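Local atomic coordinates of crustacyanin (PDB entry 1I4U), a protein that binds the carotenoid astaxanthin, the pigment that gives the lobster carapace its blue colour, as a lipocalin subunit of crustacyanin. Residues G33-F38 / L108-S113; S133-F136 / N141-D144. All blocks are in the same frame, centred on the assembly; numbering follows the deposited sequence.

Contact 1: G33-F38 / L108-S113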
ATOM      1  N   GLY A  33      -7.214 -16.750  15.416  1.00 13.92           N
ATOM      2  CA  GLY A  33      -6.647 -18.077  15.379  1.00 12.92           C
ATOM      3  C   GLY A  33      -5.838 -18.250  14.086  1.00 12.06           C
ATOM      4  O   GLY A  33      -5.358 -17.290  13.447  1.00 12.85           O
ATOM      5  N   VAL A  34      -5.697 -19.512  13.706  1.00 12.27           N
ATOM      6  CA  VAL A  34      -4.790 -19.891  12.617  1.00 11.41           C
ATOM      7  C   VAL A  34      -5.557 -20.121  11.340  1.00 10.52           C
ATOM      8  O   VAL A  34      -6.536 -20.871  11.320  1.00 12.15           O
ATOM      9  CB  VAL A  34      -3.982 -21.137  13.030  1.00 12.60           C
ATOM     10  CG1 VAL A  34      -3.083 -21.591  11.875  1.00 13.29           C
ATOM     11  CG2 VAL A  34      -3.162 -20.826  14.270  1.00 15.39           C
ATOM     12  N   TRP A  35      -5.097 -19.464  10.282  1.00 11.14           N
ATOM     13  CA  TRP A  35      -5.614 -19.655   8.931  1.00 10.63           C
ATOM     14  C   TRP A  35      -4.471 -20.020   7.974  1.00 11.55           C
ATOM     15  O   TRP A  35      -3.432 -19.351   7.982  1.00 14.85           O
ATOM     16  CB  TRP A  35      -6.224 -18.380   8.407  1.00 11.13           C
ATOM     17  CG  TRP A  35      -7.536 -17.918   8.960  1.00 11.54           C
ATOM     18  CD1 TRP A  35      -7.694 -16.930   9.887  1.00 12.82           C
ATOM     19  CD2 TRP A  35      -8.834 -18.374   8.632  1.00 11.30           C
ATOM     20  NE1 TRP A  35      -9.035 -16.752  10.151  1.00 14.47           N
ATOM     21  CE2 TRP A  35      -9.762 -17.630   9.395  1.00 12.55           C
ATOM     22  CE3 TRP A  35      -9.296 -19.361   7.758  1.00 11.45           C
ATOM     23  CZ2 TRP A  35     -11.154 -17.820   9.324  1.00 12.85           C
ATOM     24  CZ3 TRP A  35     -10.646 -19.564   7.669  1.00 11.52           C
ATOM     25  CH2 TRP A  35     -11.547 -18.807   8.449  1.00 13.22           C
ATOM     26  N   TYR A  36      -4.653 -21.020   7.165  1.00 10.13           N
ATOM     27  CA  TYR A  36      -3.685 -21.416   6.162  1.00 10.28           C
ATOM     28  C   TYR A  36      -4.097 -20.840   4.819  1.00 11.38           C
ATOM     29  O   TYR A  36      -5.267 -20.798   4.467  1.00 14.21           O
ATOM     30  CB  TYR A  36      -3.646 -22.951   6.054  1.00 10.96           C
ATOM     31  CG  TYR A  36      -3.263 -23.616   7.360  1.00 10.92           C
ATOM     32  CD1 TYR A  36      -4.215 -23.944   8.299  1.00 11.84           C
ATOM     33  CD2 TYR A  36      -1.926 -23.895   7.674  1.00 12.57           C
ATOM     34  CE1 TYR A  36      -3.873 -24.546   9.501  1.00 13.14           C
ATOM     35  CE2 TYR A  36      -1.583 -24.475   8.875  1.00 13.46           C
ATOM     36  CZ  TYR A  36      -2.566 -24.803   9.802  1.00 14.20           C
ATOM     37  OH  TYR A  36      -2.230 -25.386  10.980  1.00 19.32           O
ATOM     38  N   GLN A  37      -3.131 -20.387   4.025  1.00 11.48           N
ATOM     39  CA  GLN A  37      -3.449 -19.876   2.691  1.00 11.31           C
ATOM     40  C   GLN A  37      -3.565 -21.048   1.749  1.00 11.98           C
ATOM     41  O   GLN A  37      -2.548 -21.659   1.407  1.00 13.01           O
ATOM     42  CB  GLN A  37      -2.345 -18.934   2.228  1.00 11.04           C
ATOM     43  CG  GLN A  37      -2.613 -18.321   0.830  1.00 11.67           C
ATOM     44  CD  GLN A  37      -1.399 -17.505   0.469  1.00 11.01           C
ATOM     45  OE1 GLN A  37      -1.161 -16.347   0.820  1.00 13.09           O
ATOM     46  NE2 GLN A  37      -0.395 -17.966  -0.198  1.00 13.27           N
ATOM     47  N   PHE A  38      -4.794 -21.345   1.314  1.00 12.03           N
ATOM     48  CA  PHE A  38      -5.034 -22.474   0.428  1.00 11.46           C
ATOM     49  C   PHE A  38      -4.620 -22.173  -1.006  1.00 11.42           C
ATOM     50  O   PHE A  38      -4.061 -23.038  -1.672  1.00 12.24           O
ATOM     51  CB  PHE A  38      -6.508 -22.853   0.494  1.00 12.07           C
ATOM     52  CG  PHE A  38      -6.907 -23.976  -0.422  1.00 13.53           C
ATOM     53  CD1 PHE A  38      -6.562 -25.287  -0.124  1.00 17.11           C
ATOM     54  CD2 PHE A  38      -7.580 -23.691  -1.590  1.00 15.05           C
ATOM     55  CE1 PHE A  38      -6.886 -26.310  -0.981  1.00 19.38           C
ATOM     56  CE2 PHE A  38      -7.943 -24.715  -2.427  1.00 19.04           C
ATOM     57  CZ  PHE A  38      -7.595 -26.034  -2.145  1.00 20.14           C
ATOM     58  N   LEU A 108     -14.755 -11.233   1.661  1.00 14.75           N
ATOM     59  CA  LEU A 108     -15.927 -11.357   0.782  1.00 16.20           C
ATOM     60  C   LEU A 108     -16.942 -12.348   1.335  1.00 15.97           C
ATOM     61  O   LEU A 108     -18.154 -12.213   1.132  1.00 19.04           O
ATOM     62  CB  LEU A 108     -15.467 -11.881  -0.567  1.00 19.91           C
ATOM     63  CG  LEU A 108     -14.954 -10.967  -1.622  1.00 23.84           C
ATOM     64  CD1 LEU A 108     -14.822 -11.739  -2.933  1.00 22.11           C
ATOM     65  CD2 LEU A 108     -15.853  -9.752  -1.840  1.00 26.33           C
ATOM     66  N   GLU A 109     -16.446 -13.385   2.004  1.00 14.82           N
ATOM     67  CA  GLU A 109     -17.294 -14.447   2.538  1.00 15.62           C
ATOM     68  C   GLU A 109     -16.431 -15.275   3.502  1.00 13.26           C
ATOM     69  O   GLU A 109     -15.272 -15.571   3.221  1.00 13.81           O
ATOM     70  CB  GLU A 109     -17.860 -15.354   1.455  1.00 18.59           C
ATOM     71  CG  GLU A 109     -18.896 -16.366   1.953  1.00 17.21           C
ATOM     72  CD  GLU A 109     -19.507 -17.192   0.831  1.00 17.43           C
ATOM     73  OE1 GLU A 109     -19.912 -16.613  -0.183  1.00 19.58           O
ATOM     74  OE2 GLU A 109     -19.554 -18.439   0.956  1.00 21.18           O
ATOM     75  N   THR A 110     -17.035 -15.645   4.627  1.00 14.07           N
ATOM     76  CA  THR A 110     -16.405 -16.580   5.538  1.00 13.76           C
ATOM     77  C   THR A 110     -17.480 -17.302   6.364  1.00 14.09           C
ATOM     78  O   THR A 110     -18.529 -16.717   6.631  1.00 16.30           O
ATOM     79  CB  THR A 110     -15.399 -15.911   6.465  1.00 13.54           C
ATOM     80  OG1 THR A 110     -14.731 -16.886   7.291  1.00 13.62           O
ATOM     81  CG2 THR A 110     -16.070 -14.936   7.412  1.00 14.85           C
ATOM     82  N   ASP A 111     -17.180 -18.516   6.757  1.00 14.30           N
ATOM     83  CA  ASP A 111     -17.988 -19.219   7.763  1.00 14.61           C
ATOM     84  C   ASP A 111     -17.243 -19.304   9.085  1.00 14.53           C
ATOM     85  O   ASP A 111     -17.763 -20.006   9.972  1.00 15.43           O
ATOM     86  CB  ASP A 111     -18.451 -20.591   7.280  1.00 14.91           C
ATOM     87  CG  ASP A 111     -17.348 -21.625   7.242  1.00 13.94           C
ATOM     88  OD1 ASP A 111     -16.179 -21.232   7.389  1.00 13.86           O
ATOM     89  OD2 ASP A 111     -17.691 -22.818   7.048  1.00 18.63           O
ATOM     90  N   TYR A 112     -16.075 -18.698   9.236  1.00 13.13           N
ATOM     91  CA  TYR A 112     -15.238 -18.630  10.410  1.00 13.41           C
ATOM     92  C   TYR A 112     -14.583 -19.962  10.799  1.00 12.01           C
ATOM     93  O   TYR A 112     -13.449 -19.912  11.274  1.00 13.14           O
ATOM     94  CB  TYR A 112     -15.932 -18.075  11.679  1.00 15.20           C
ATOM     95  CG  TYR A 112     -16.399 -16.662  11.377  1.00 16.89           C
ATOM     96  CD1 TYR A 112     -15.504 -15.627  11.453  1.00 20.70           C
ATOM     97  CD2 TYR A 112     -17.686 -16.395  10.999  1.00 18.41           C
ATOM     98  CE1 TYR A 112     -15.902 -14.347  11.171  1.00 23.72           C
ATOM     99  CE2 TYR A 112     -18.112 -15.094  10.701  1.00 20.04           C
ATOM    100  CZ  TYR A 112     -17.198 -14.061  10.792  1.00 19.56           C
ATOM    101  OH  TYR A 112     -17.525 -12.741  10.520  1.00 22.11           O
ATOM    102  N   SER A 113     -15.279 -21.068  10.640  1.00 13.10           N
ATOM    103  CA  SER A 113     -14.768 -22.371  11.061  1.00 12.42           C
ATOM    104  C   SER A 113     -14.145 -23.193   9.957  1.00 11.51           C
ATOM    105  O   SER A 113     -13.474 -24.189  10.319  1.00 10.95           O
ATOM    106  CB  SER A 113     -15.885 -23.144  11.738  1.00 15.14           C
ATOM    107  OG  SER A 113     -16.932 -23.319  10.910  1.00 20.36           O
TER

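Contact 2: S133-F136 / N141-D144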
ATOM      1  N   SER A 133      -6.549 -11.879  -4.642  1.00 11.11           N
ATOM      2  CA  SER A 133      -7.544 -12.702  -4.023  1.00 11.56           C
ATOM      3  C   SER A 133      -6.855 -13.899  -3.351  1.00 10.48           C
ATOM      4  O   SER A 133      -5.797 -14.360  -3.768  1.00 11.62           O
ATOM      5  CB  SER A 133      -8.584 -13.173  -5.027  1.00 13.96           C
ATOM      6  OG  SER A 133      -9.246 -12.090  -5.641  1.00 15.34           O
ATOM      7  N   PHE A 134      -7.523 -14.362  -2.307  1.00 10.81           N
ATOM      8  CA  PHE A 134      -7.009 -15.426  -1.443  1.00 10.66           C
ATOM      9  C   PHE A 134      -8.143 -16.316  -0.986  1.00 11.61           C
ATOM     10  O   PHE A 134      -9.205 -15.828  -0.695  1.00 11.92           O
ATOM     11  CB  PHE A 134      -6.327 -14.876  -0.203  1.00 11.43           C
ATOM     12  CG  PHE A 134      -5.324 -13.756  -0.414  1.00 10.85           C
ATOM     13  CD1 PHE A 134      -5.762 -12.464  -0.612  1.00 13.18           C
ATOM     14  CD2 PHE A 134      -3.958 -14.010  -0.437  1.00 12.65           C
ATOM     15  CE1 PHE A 134      -4.849 -11.455  -0.821  1.00 13.89           C
ATOM     16  CE2 PHE A 134      -3.050 -12.976  -0.622  1.00 12.72           C
ATOM     17  CZ  PHE A 134      -3.507 -11.706  -0.830  1.00 14.01           C
ATOM     18  N   ILE A 135      -7.843 -17.609  -0.871  1.00 11.07           N
ATOM     19  CA  ILE A 135      -8.711 -18.576  -0.226  1.00 11.35           C
ATOM     20  C   ILE A 135      -7.959 -19.048   1.004  1.00 11.57           C
ATOM     21  O   ILE A 135      -6.834 -19.569   0.859  1.00 11.90           O
ATOM     22  CB  ILE A 135      -9.113 -19.734  -1.151  1.00 12.45           C
ATOM     23  CG1 ILE A 135      -9.893 -19.215  -2.368  1.00 13.65           C
ATOM     24  CG2 ILE A 135      -9.933 -20.814  -0.470  1.00 15.33           C
ATOM     25  CD1 ILE A 135     -10.073 -20.254  -3.479  1.00 17.33           C
ATOM     26  N   PHE A 136      -8.545 -18.839   2.164  1.00 12.03           N
ATOM     27  CA  PHE A 136      -8.008 -19.309   3.437  1.00 12.59           C
ATOM     28  C   PHE A 136      -8.822 -20.511   3.985  1.00 11.59           C
ATOM     29  O   PHE A 136     -10.031 -20.585   3.745  1.00 11.88           O
ATOM     30  CB  PHE A 136      -8.095 -18.209   4.468  1.00 15.04           C
ATOM     31  CG  PHE A 136      -7.069 -17.113   4.530  1.00 15.20           C
ATOM     32  CD1 PHE A 136      -6.150 -16.879   3.508  1.00 15.21           C
ATOM     33  CD2 PHE A 136      -7.015 -16.278   5.667  1.00 15.88           C
ATOM     34  CE1 PHE A 136      -5.170 -15.908   3.609  1.00 17.53           C
ATOM     35  CE2 PHE A 136      -6.018 -15.301   5.792  1.00 17.42           C
ATOM     36  CZ  PHE A 136      -5.127 -15.122   4.756  1.00 18.89           C
ATOM     37  N   ASN A 141      -5.736 -28.591   4.209  1.00 15.54           N
ATOM     38  CA  ASN A 141      -6.567 -28.917   3.067  1.00 16.58           C
ATOM     39  C   ASN A 141      -7.844 -28.112   3.096  1.00 14.81           C
ATOM     40  O   ASN A 141      -8.215 -27.564   4.148  1.00 17.06           O
ATOM     41  CB  ASN A 141      -6.869 -30.424   3.099  1.00 20.27           C
ATOM     42  CG  ASN A 141      -5.612 -31.278   2.977  1.00 20.38           C
ATOM     43  OD1 ASN A 141      -4.981 -31.235   1.929  1.00 36.46           O
ATOM     44  ND2 ASN A 141      -5.264 -32.044   3.991  1.00 28.46           N
ATOM     45  N   LEU A 142      -8.556 -28.024   1.981  1.00 16.63           N
ATOM     46  CA  LEU A 142      -9.878 -27.431   1.971  1.00 15.78           C
ATOM     47  C   LEU A 142     -10.743 -28.193   0.980  1.00 17.36           C
ATOM     48  O   LEU A 142     -10.364 -28.282  -0.188  1.00 22.25           O
ATOM     49  CB  LEU A 142      -9.814 -25.952   1.587  1.00 14.44           C
ATOM     50  CG  LEU A 142     -11.142 -25.197   1.718  1.00 14.30           C
ATOM     51  CD1 LEU A 142     -11.603 -25.195   3.138  1.00 15.24           C
ATOM     52  CD2 LEU A 142     -10.950 -23.774   1.182  1.00 17.85           C
ATOM     53  N   ALA A 143     -11.837 -28.732   1.520  1.00 17.86           N
ATOM     54  CA  ALA A 143     -12.804 -29.461   0.719  1.00 19.37           C
ATOM     55  C   ALA A 143     -13.398 -28.645  -0.420  1.00 16.49           C
ATOM     56  O   ALA A 143     -13.557 -27.446  -0.327  1.00 17.34           O
ATOM     57  CB  ALA A 143     -13.909 -29.996   1.620  1.00 25.29           C
ATOM     58  N   ASP A 144     -13.701 -29.309  -1.528  1.00 20.06           N
ATOM     59  CA  ASP A 144     -14.189 -28.662  -2.732  1.00 21.33           C
ATOM     60  C   ASP A 144     -15.458 -27.916  -2.384  1.00 19.69           C
ATOM     61  O   ASP A 144     -15.644 -26.882  -2.984  1.00 20.70           O
ATOM     62  CB  ASP A 144     -14.386 -29.718  -3.823  1.00 23.14           C
ATOM     63  CG  ASP A 144     -13.155 -30.307  -4.452  1.00 31.07           C
ATOM     64  OD1 ASP A 144     -11.980 -30.139  -4.047  1.00 48.30           O
ATOM     65  OD2 ASP A 144     -13.319 -31.035  -5.478  1.00 50.16           O
TER

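Contact 1: G33-F38 / L108-S113
Trp35 reaches from strand 33-41 to Thr110, the last residue of strand 102-110, and to Tyr112 in the turn that follows. It is the only side chain of 33-38 that touches 108-113. The backbones stay well apart: the nearest CA atoms, of Trp35 and Ser113, are 9.8 Å from each other.

The contact across the gap is van der Waals packing, with no hydrogen bond between the segments. The far corner of the indole does the touching. Trp35 CH2 lies 3.6 Å from Tyr112 O and 3.9 Å from Thr110 OG1. Both oxygens approach the ring obliquely. The side chains of Trp35 and Thr110 cross at about a right angle. Trp35 CG is anti to the carbonyl carbon (chi1 -73°), and the long indole then extends across to the turn.

Hydrogen bonds fix the shape of the turn. Tyr112 N donates to Thr110 OG1 at 3.0 Å, with an N-H...O angle of 160°. This is an ST turn. The same hydroxyl is also hydrogen-bonded to Tyr115 O. Asp111 OD1 accepts from the backbone N of Asn114 and of Tyr115. At the other end of the indole, Trp35 NE1 bonds to Tyr31 O.

Apolar packing within the turn adds to this. Thr110 CG2 sits 3.6 Å above one face of the Tyr112 ring, displaced toward its rim.

Arg138 ties the two segments together. It bonds to Tyr112 O and to Val34 O, and makes a cation-pi contact with Trp35.

Gly33-Val34-Trp35 is the Gly-X-Trp signature of lipocalins. Thr110-Asp111-Tyr112 is their Thr-Asp-Tyr motif. Their meeting beside an arginine is characteristic of the closed end of the lipocalin barrel.

Contact 2: S133-F136 / N141-D144
The backbone around Ile135 and Phe136 is extended strand, while Leu142 lies on an irregular connection, and the nearest pair of CA atoms, of Phe136 and Leu142, is 8.5 Å apart. No hydrogen bond joins the segments, and side chains bridge the gap.

Leu142 carries the contact from the connection. Its CG is anti to the backbone N (chi1 -173°), which sends the side chain out to the strand. One branch does the touching. Leu142 CD2 packs against Ile135 CG2 at 3.5 Å, methyl against methyl. The two side chains cross at about a right angle. The same CD2 also lies 4.2 Å from Phe136 O, so it rests beside the strand backbone as well as on the Ile135 methyl. The CG2 branch of Ile135 is anti to the backbone N, while CG1 takes the place beside that N (chi1 -61°). Of the two branches, CG2 is the one turned to Leu142.

Phe136 shares in the contact through its backbone. Its side chain leaves from the other side of the strand and comes within about 4 Å of a bound 2-methyl-2,4-pentanediol, probably from the crystallisation liquor. Ile135 and Phe136 thus serve opposite sides of the sheet.

Polar bonds hold the connection where it folds back. Asn141 O is hydrogen-bonded to the hydroxyls of Ser137 and Ser139. Ala143 follows at the N-cap position of helix 144-156.

The contact lies where the chain passes from the barrel to helix 144-156, which packs outside the barrel as in other lipocalins. Ile135 also touches Cys150 of that helix, a residue disulfide-bonded to Cys117 of strand 115-123. Leu142 touches Val147 of the same helix. Phe38 of the adjacent strand 33-41 packs on both Ile135 and Leu142.

How the contacts relate
The centres of contact 1 and contact 2 are about 8 Å apart. Both segments of contact 1 precede those of contact 2 in the chain. Strands 33-41 and 128-137 are antiparallel neighbours in one sheet and join them. Phe38 N lies 2.7 Å from Ile135 O, a probable hydrogen bond. Trp35 CB packs on Phe136 CD2 at 3.5 Å, and Phe38 CD1 on Leu142 CB at 3.7 Å. Contact 1 belongs to the signature motifs at the closed end of the barrel. Contact 2 lies where the chain leaves the barrel for helix 144-156. The two neighbouring strands thus carry the signature-motif packing and the helix-side packing next to each other.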